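Long-range contact in L-methionine gamma-lyase (Fusobacterium nucleatum subsp. nucleatum, PDB 6LXU), which belongs to the pyridoxal-phosphate-dependent enzymes of Cys/Met metabolism and carries its cofactor covalently on a lysine, within a four-chain assembly: residues V143-E157 / I175-D187. Residues are numbered along the deposited sequence; the frame is centred on the assembly and turned at random.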
ATOM      1  N   VAL A 143      10.785  38.282  25.624  1.00 14.99           N
ATOM      2  CA  VAL A 143       9.463  37.759  25.327  1.00 13.85           C
ATOM      3  C   VAL A 143       8.405  38.590  26.042  1.00 13.95           C
ATOM      4  O   VAL A 143       7.420  38.987  25.426  1.00 13.10           O
ATOM      5  CB  VAL A 143       9.345  36.262  25.676  1.00 13.16           C
ATOM      6  CG1 VAL A 143       7.941  35.756  25.393  1.00 13.29           C
ATOM      7  CG2 VAL A 143      10.361  35.467  24.869  1.00 13.24           C
ATOM      8  N   LYS A 144       8.626  38.882  27.325  1.00 14.44           N
ATOM      9  CA  LYS A 144       7.711  39.759  28.077  1.00 15.27           C
ATOM     10  C   LYS A 144       7.509  41.093  27.360  1.00 14.68           C
ATOM     11  O   LYS A 144       6.386  41.563  27.220  1.00 14.50           O
ATOM     12  CB  LYS A 144       8.261  40.056  29.472  1.00 16.77           C
ATOM     13  CG  LYS A 144       8.285  38.884  30.433  1.00 18.50           C
ATOM     14  CD  LYS A 144       9.022  39.276  31.702  1.00 20.12           C
ATOM     15  CE  LYS A 144       9.392  38.073  32.544  1.00 21.38           C
ATOM     16  NZ  LYS A 144       9.883  38.481  33.888  1.00 23.09           N
ATOM     17  N   ASN A 145       8.612  41.673  26.904  1.00 14.69           N
ATOM     18  CA  ASN A 145       8.586  42.988  26.243  1.00 16.02           C
ATOM     19  C   ASN A 145       7.892  42.965  24.874  1.00 15.77           C
ATOM     20  O   ASN A 145       7.366  43.987  24.447  1.00 16.28           O
ATOM     21  CB  ASN A 145      10.008  43.554  26.093  1.00 17.52           C
ATOM     22  CG  ASN A 145      10.635  43.949  27.423  1.00 19.17           C
ATOM     23  OD1 ASN A 145       9.946  44.115  28.437  1.00 20.80           O
ATOM     24  ND2 ASN A 145      11.952  44.096  27.424  1.00 20.99           N
ATOM     25  N   ALA A 146       7.891  41.809  24.195  1.00 14.77           N
ATOM     26  CA  ALA A 146       7.231  41.656  22.886  1.00 14.75           C
ATOM     27  C   ALA A 146       5.725  41.438  22.969  1.00 14.38           C
ATOM     28  O   ALA A 146       5.030  41.617  21.959  1.00 14.32           O
ATOM     29  CB  ALA A 146       7.867  40.511  22.114  1.00 14.75           C
ATOM     30  N   MET A 147       5.202  41.034  24.124  1.00 13.86           N
ATOM     31  CA  MET A 147       3.770  40.781  24.284  1.00 13.79           C
ATOM     32  C   MET A 147       2.955  42.045  24.038  1.00 14.62           C
ATOM     33  O   MET A 147       3.331  43.129  24.510  1.00 15.83           O
ATOM     34  CB  MET A 147       3.448  40.234  25.683  1.00 13.07           C
ATOM     35  CG  MET A 147       3.930  38.807  25.940  1.00 13.10           C
ATOM     36  SD  MET A 147       3.166  37.541  24.905  1.00 12.72           S
ATOM     37  CE  MET A 147       1.448  37.690  25.390  1.00 13.47           C
ATOM     38  N   LYS A 148       1.853  41.906  23.306  1.00 14.66           N
ATOM     39  CA  LYS A 148       0.918  43.006  23.054  1.00 15.39           C
ATOM     40  C   LYS A 148      -0.491  42.533  23.318  1.00 15.05           C
ATOM     41  O   LYS A 148      -0.756  41.323  23.404  1.00 14.50           O
ATOM     42  CB  LYS A 148       1.041  43.498  21.613  1.00 16.32           C
ATOM     43  CG  LYS A 148       2.431  43.980  21.267  1.00 17.51           C
ATOM     44  CD  LYS A 148       2.439  44.885  20.053  1.00 18.41           C
ATOM     45  CE  LYS A 148       2.063  44.137  18.791  1.00 19.38           C
ATOM     46  NZ  LYS A 148       2.024  45.046  17.618  1.00 20.03           N
ATOM     47  N   LYS A 149      -1.427  43.474  23.418  1.00 15.40           N
ATOM     48  CA  LYS A 149      -2.816  43.127  23.641  1.00 15.92           C
ATOM     49  C   LYS A 149      -3.364  42.176  22.565  1.00 14.19           C
ATOM     50  O   LYS A 149      -4.177  41.316  22.868  1.00 14.92           O
ATOM     51  CB  LYS A 149      -3.684  44.385  23.693  1.00 18.39           C
ATOM     52  CG  LYS A 149      -5.113  44.119  24.128  1.00 20.98           C
ATOM     53  CD  LYS A 149      -5.907  45.408  24.255  1.00 23.28           C
ATOM     54  CE  LYS A 149      -7.247  45.171  24.930  1.00 24.81           C
ATOM     55  NZ  LYS A 149      -7.108  44.913  26.393  1.00 26.21           N
ATOM     56  N   ASN A 150      -2.926  42.373  21.322  1.00 13.24           N
ATOM     57  CA  ASN A 150      -3.379  41.556  20.191  1.00 12.39           C
ATOM     58  C   ASN A 150      -2.481  40.345  19.893  1.00 11.58           C
ATOM     59  O   ASN A 150      -2.649  39.712  18.845  1.00 11.22           O
ATOM     60  CB  ASN A 150      -3.555  42.420  18.926  1.00 12.58           C
ATOM     61  CG  ASN A 150      -2.258  42.993  18.424  1.00 12.76           C
ATOM     62  OD1 ASN A 150      -1.393  43.374  19.212  1.00 13.91           O
ATOM     63  ND2 ASN A 150      -2.103  43.062  17.111  1.00 12.84           N
ATOM     64  N   THR A 151      -1.540  40.006  20.780  1.00 10.73           N
ATOM     65  CA  THR A 151      -0.763  38.765  20.628  1.00 10.34           C
ATOM     66  C   THR A 151      -1.683  37.577  20.786  1.00 10.08           C
ATOM     67  O   THR A 151      -2.255  37.342  21.845  1.00 10.79           O
ATOM     68  CB  THR A 151       0.395  38.691  21.623  1.00 10.50           C
ATOM     69  OG1 THR A 151       1.199  39.860  21.463  1.00 11.09           O
ATOM     70  CG2 THR A 151       1.254  37.434  21.371  1.00 10.50           C
ATOM     71  N   ARG A 152      -1.859  36.838  19.692  1.00  9.52           N
ATOM     72  CA  ARG A 152      -2.734  35.675  19.682  1.00  9.22           C
ATOM     73  C   ARG A 152      -1.968  34.354  19.847  1.00  8.59           C
ATOM     74  O   ARG A 152      -2.538  33.388  20.323  1.00  8.80           O
ATOM     75  CB  ARG A 152      -3.544  35.673  18.379  1.00  9.50           C
ATOM     76  CG  ARG A 152      -4.467  34.499  18.158  1.00  9.84           C
ATOM     77  CD  ARG A 152      -5.477  34.291  19.271  1.00 10.28           C
ATOM     78  NE  ARG A 152      -6.475  33.289  18.909  1.00 10.60           N
ATOM     79  CZ  ARG A 152      -7.225  32.601  19.768  1.00 11.38           C
ATOM     80  NH1 ARG A 152      -7.099  32.794  21.089  1.00 12.33           N
ATOM     81  NH2 ARG A 152      -8.114  31.731  19.323  1.00 12.09           N
ATOM     82  N   VAL A 153      -0.718  34.326  19.400  1.00  8.11           N
ATOM     83  CA  VAL A 153       0.094  33.111  19.439  1.00  7.96           C
ATOM     84  C   VAL A 153       1.498  33.448  19.901  1.00  7.82           C
ATOM     85  O   VAL A 153       2.122  34.397  19.430  1.00  8.36           O
ATOM     86  CB  VAL A 153       0.176  32.436  18.043  1.00  8.15           C
ATOM     87  CG1 VAL A 153       1.267  31.365  17.988  1.00  8.16           C
ATOM     88  CG2 VAL A 153      -1.166  31.852  17.652  1.00  8.32           C
ATOM     89  N   VAL A 154       1.991  32.624  20.826  1.00  7.86           N
ATOM     90  CA  VAL A 154       3.411  32.519  21.113  1.00  7.84           C
ATOM     91  C   VAL A 154       3.817  31.134  20.606  1.00  7.49           C
ATOM     92  O   VAL A 154       3.273  30.137  21.069  1.00  7.49           O
ATOM     93  CB  VAL A 154       3.722  32.721  22.615  1.00  8.21           C
ATOM     94  CG1 VAL A 154       5.159  32.373  22.934  1.00  8.56           C
ATOM     95  CG2 VAL A 154       3.420  34.159  23.004  1.00  8.47           C
ATOM     96  N   TYR A 155       4.710  31.095  19.621  1.00  7.30           N
ATOM     97  CA  TYR A 155       5.070  29.855  18.924  1.00  7.16           C
ATOM     98  C   TYR A 155       6.501  29.509  19.271  1.00  7.49           C
ATOM     99  O   TYR A 155       7.393  30.334  19.085  1.00  7.88           O
ATOM    100  CB  TYR A 155       4.896  30.041  17.417  1.00  6.93           C
ATOM    101  CG  TYR A 155       5.113  28.774  16.628  1.00  6.79           C
ATOM    102  CD1 TYR A 155       6.380  28.341  16.327  1.00  6.89           C
ATOM    103  CD2 TYR A 155       4.041  27.998  16.208  1.00  6.93           C
ATOM    104  CE1 TYR A 155       6.601  27.153  15.631  1.00  6.90           C
ATOM    105  CE2 TYR A 155       4.235  26.822  15.490  1.00  6.90           C
ATOM    106  CZ  TYR A 155       5.518  26.400  15.206  1.00  6.74           C
ATOM    107  OH  TYR A 155       5.692  25.229  14.480  1.00  6.89           O
ATOM    108  N   LEU A 156       6.712  28.292  19.788  1.00  7.59           N
ATOM    109  CA  LEU A 156       8.009  27.891  20.330  1.00  7.66           C
ATOM    110  C   LEU A 156       8.472  26.560  19.766  1.00  7.69           C
ATOM    111  O   LEU A 156       7.659  25.725  19.348  1.00  7.63           O
ATOM    112  CB  LEU A 156       7.940  27.769  21.856  1.00  7.74           C
ATOM    113  CG  LEU A 156       7.383  28.993  22.590  1.00  7.99           C
ATOM    114  CD1 LEU A 156       7.112  28.666  24.043  1.00  8.16           C
ATOM    115  CD2 LEU A 156       8.319  30.180  22.466  1.00  8.22           C
ATOM    116  N   GLU A 157       9.772  26.334  19.824  1.00  7.94           N
ATOM    117  CA  GLU A 157      10.375  25.106  19.311  1.00  8.42           C
ATOM    118  C   GLU A 157      11.610  24.813  20.137  1.00  8.20           C
ATOM    119  O   GLU A 157      12.474  25.670  20.238  1.00  9.79           O
ATOM    120  CB  GLU A 157      10.719  25.330  17.838  1.00  9.35           C
ATOM    121  CG  GLU A 157      11.117  24.104  17.060  1.00 10.20           C
ATOM    122  CD  GLU A 157      11.408  24.408  15.601  1.00 10.62           C
ATOM    123  OE1 GLU A 157      10.757  25.304  14.959  1.00 11.57           O
ATOM    124  OE2 GLU A 157      12.309  23.728  15.076  1.00 12.05           O
ATOM    125  N   ILE A 175       4.447  33.512  30.771  1.00  9.92           N
ATOM    126  CA  ILE A 175       4.532  34.869  30.207  1.00 10.32           C
ATOM    127  C   ILE A 175       3.439  35.084  29.172  1.00 10.05           C
ATOM    128  O   ILE A 175       2.725  36.088  29.192  1.00 11.05           O
ATOM    129  CB  ILE A 175       5.918  35.136  29.600  1.00 10.70           C
ATOM    130  CG1 ILE A 175       6.958  35.163  30.722  1.00 11.13           C
ATOM    131  CG2 ILE A 175       5.951  36.442  28.802  1.00 10.86           C
ATOM    132  CD1 ILE A 175       8.376  35.030  30.257  1.00 11.72           C
ATOM    133  N   ALA A 176       3.301  34.139  28.240  1.00  9.52           N
ATOM    134  CA  ALA A 176       2.263  34.244  27.207  1.00  9.32           C
ATOM    135  C   ALA A 176       0.864  34.380  27.799  1.00  9.69           C
ATOM    136  O   ALA A 176       0.052  35.183  27.326  1.00  9.92           O
ATOM    137  CB  ALA A 176       2.329  33.029  26.295  1.00  9.03           C
ATOM    138  N   HIS A 177       0.600  33.594  28.837  1.00  9.72           N
ATOM    139  CA  HIS A 177      -0.722  33.517  29.419  1.00 10.09           C
ATOM    140  C   HIS A 177      -1.097  34.700  30.318  1.00 10.51           C
ATOM    141  O   HIS A 177      -2.231  34.760  30.783  1.00 11.80           O
ATOM    142  CB  HIS A 177      -0.903  32.191  30.141  1.00  9.75           C
ATOM    143  CG  HIS A 177      -1.029  31.027  29.200  1.00  9.49           C
ATOM    144  ND1 HIS A 177      -0.562  29.767  29.507  1.00  9.75           N
ATOM    145  CD2 HIS A 177      -1.551  30.945  27.949  1.00  9.56           C
ATOM    146  CE1 HIS A 177      -0.813  28.957  28.491  1.00  9.37           C
ATOM    147  NE2 HIS A 177      -1.409  29.641  27.537  1.00  9.54           N
ATOM    148  N   THR A 178      -0.193  35.658  30.473  1.00 10.90           N
ATOM    149  CA  THR A 178      -0.579  36.947  31.069  1.00 11.72           C
ATOM    150  C   THR A 178      -1.590  37.672  30.181  1.00 12.22           C
ATOM    151  O   THR A 178      -2.325  38.535  30.670  1.00 13.31           O
ATOM    152  CB  THR A 178       0.620  37.874  31.336  1.00 12.32           C
ATOM    153  OG1 THR A 178       1.294  38.189  30.118  1.00 13.04           O
ATOM    154  CG2 THR A 178       1.598  37.253  32.322  1.00 12.63           C
ATOM    155  N   ASN A 179      -1.629  37.351  28.882  1.00 12.36           N
ATOM    156  CA  ASN A 179      -2.696  37.810  28.005  1.00 12.75           C
ATOM    157  C   ASN A 179      -3.711  36.668  27.880  1.00 13.80           C
ATOM    158  O   ASN A 179      -3.362  35.600  27.369  1.00 12.70           O
ATOM    159  CB  ASN A 179      -2.091  38.193  26.654  1.00 13.06           C
ATOM    160  CG  ASN A 179      -3.120  38.720  25.669  1.00 13.11           C
ATOM    161  OD1 ASN A 179      -4.285  38.338  25.699  1.00 13.62           O
ATOM    162  ND2 ASN A 179      -2.675  39.601  24.792  1.00 14.17           N
ATOM    163  N   PRO A 180      -4.970  36.872  28.327  1.00 15.27           N
ATOM    164  CA  PRO A 180      -5.952  35.777  28.325  1.00 15.78           C
ATOM    165  C   PRO A 180      -6.360  35.234  26.940  1.00 15.49           C
ATOM    166  O   PRO A 180      -6.986  34.180  26.873  1.00 17.25           O
ATOM    167  CB  PRO A 180      -7.177  36.397  29.020  1.00 16.98           C
ATOM    168  CG  PRO A 180      -7.044  37.843  28.777  1.00 17.20           C
ATOM    169  CD  PRO A 180      -5.572  38.128  28.828  1.00 16.59           C
ATOM    170  N   ASN A 181      -6.047  35.970  25.882  1.00 14.45           N
ATOM    171  CA  ASN A 181      -6.346  35.539  24.515  1.00 14.29           C
ATOM    172  C   ASN A 181      -5.168  34.832  23.819  1.00 12.87           C
ATOM    173  O   ASN A 181      -5.315  34.393  22.672  1.00 13.11           O
ATOM    174  CB  ASN A 181      -6.765  36.764  23.696  1.00 15.84           C
ATOM    175  CG  ASN A 181      -7.528  36.404  22.435  1.00 17.08           C
ATOM    176  OD1 ASN A 181      -8.430  35.560  22.458  1.00 19.82           O
ATOM    177  ND2 ASN A 181      -7.180  37.057  21.327  1.00 18.68           N
ATOM    178  N   THR A 182      -4.012  34.711  24.468  1.00 11.45           N
ATOM    179  CA  THR A 182      -2.827  34.157  23.802  1.00 10.69           C
ATOM    180  C   THR A 182      -2.747  32.635  23.917  1.00  9.92           C
ATOM    181  O   THR A 182      -2.848  32.072  25.015  1.00 10.46           O
ATOM    182  CB  THR A 182      -1.545  34.773  24.369  1.00 10.56           C
ATOM    183  OG1 THR A 182      -1.610  36.205  24.279  1.00 10.89           O
ATOM    184  CG2 THR A 182      -0.297  34.272  23.635  1.00 10.50           C
ATOM    185  N   LEU A 183      -2.536  31.974  22.775  1.00  9.12           N
ATOM    186  CA  LEU A 183      -2.289  30.529  22.734  1.00  8.89           C
ATOM    187  C   LEU A 183      -0.808  30.259  22.577  1.00  8.49           C
ATOM    188  O   LEU A 183      -0.132  30.927  21.797  1.00  9.01           O
ATOM    189  CB  LEU A 183      -3.031  29.904  21.560  1.00  9.35           C
ATOM    190  CG  LEU A 183      -4.555  29.969  21.629  1.00 10.13           C
ATOM    191  CD1 LEU A 183      -5.153  29.609  20.276  1.00 10.42           C
ATOM    192  CD2 LEU A 183      -5.092  29.064  22.728  1.00 11.11           C
ATOM    193  N   VAL A 184      -0.317  29.257  23.304  1.00  7.77           N
ATOM    194  CA  VAL A 184       1.052  28.810  23.197  1.00  7.57           C
ATOM    195  C   VAL A 184       1.068  27.525  22.364  1.00  7.27           C
ATOM    196  O   VAL A 184       0.382  26.558  22.696  1.00  7.00           O
ATOM    197  CB  VAL A 184       1.695  28.571  24.583  1.00  7.99           C
ATOM    198  CG1 VAL A 184       3.151  28.149  24.421  1.00  8.51           C
ATOM    199  CG2 VAL A 184       1.612  29.824  25.445  1.00  8.23           C
ATOM    200  N   ILE A 185       1.868  27.553  21.289  1.00  6.99           N
ATOM    201  CA  ILE A 185       1.980  26.435  20.343  1.00  7.20           C
ATOM    202  C   ILE A 185       3.428  26.000  20.360  1.00  7.00           C
ATOM    203  O   ILE A 185       4.315  26.833  20.213  1.00  7.23           O
ATOM    204  CB  ILE A 185       1.556  26.857  18.915  1.00  7.76           C
ATOM    205  CG1 ILE A 185       0.138  27.432  18.940  1.00  8.43           C
ATOM    206  CG2 ILE A 185       1.673  25.677  17.960  1.00  7.86           C
ATOM    207  CD1 ILE A 185      -0.354  27.974  17.619  1.00  8.77           C
ATOM    208  N   VAL A 186       3.672  24.696  20.521  1.00  6.69           N
ATOM    209  CA  VAL A 186       5.031  24.157  20.534  1.00  6.47           C
ATOM    210  C   VAL A 186       5.192  23.073  19.479  1.00  6.05           C
ATOM    211  O   VAL A 186       4.410  22.128  19.431  1.00  6.24           O
ATOM    212  CB  VAL A 186       5.398  23.584  21.916  1.00  6.87           C
ATOM    213  CG1 VAL A 186       6.745  22.877  21.894  1.00  7.12           C
ATOM    214  CG2 VAL A 186       5.408  24.706  22.927  1.00  7.08           C
ATOM    215  N   ASP A 187       6.248  23.212  18.694  1.00  5.78           N
ATOM    216  CA  ASP A 187       6.694  22.163  17.772  1.00  5.69           C
ATOM    217  C   ASP A 187       7.598  21.219  18.553  1.00  5.53           C
ATOM    218  O   ASP A 187       8.736  21.551  18.861  1.00  5.79           O
ATOM    219  CB  ASP A 187       7.394  22.817  16.581  1.00  5.89           C
ATOM    220  CG  ASP A 187       7.884  21.826  15.544  1.00  6.15           C
ATOM    221  OD1 ASP A 187       7.990  20.623  15.868  1.00  6.43           O
ATOM    222  OD2 ASP A 187       8.190  22.272  14.408  1.00  6.28           O
TER
HETATM  223  O   HOH W   1      -4.656  38.767  21.794  1.00 24.19           O
HETATM  224  O   HOH W   2      -6.366  40.088  25.086  1.00 29.27           O
HETATM  225  O   HOH W   3       8.227  24.817  13.591  1.00  7.99           O
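V154 and A176 meet in the dense part of this contact, CG2 of the valine 3.6 Å from CB of the alanine, with T182 CG2 also against V154 CG2. Just beyond, M147 curls back on itself, bent at chi2 and chi3 (-64° and -62°), which brings its CE down onto A176 O and, tip to tip, onto T182 OG1. That hydroxyl donates to T151 O at 2.8 Å, coming in from above the carbonyl plane. Strands 151-157 and 183-187 then run parallel, joined by alternating backbone bonds from L183 N to R152 O through to D187 N to L156 O. Helix 169-176 links them as the crossover of a beta-alpha-beta unit, in the mostly parallel seven-stranded sheet of the cofactor-binding domain found in this enzyme clan. L156 and V184 pack on the helix's side of the sheet; on the other, I185 CG2 lies 3.7 Å from Y155 CE2, and helix 89-100 covers the pair. Between helices 140-146 and 169-176, I175 lies across K144, its CG2 3.8 Å from the lysine CG. At the C-terminal strand ends a water accepts from Y155 OH and donates to both E157 OE1 and D187 OD2; Y114 N also bonds E157 OE1, and T189 OG1 bonds D187 OD1. R152 fits closely at the opposite end: NH1 reaches N181 O at 2.9 Å, within the guanidinium plane, and L183 CD1 sits over the centre of one face. Around it the contact opens to solvent at exposed K149 and N181, where N179 ND2 gives K149 O a bond of 3.0 Å and K148 O a weak one.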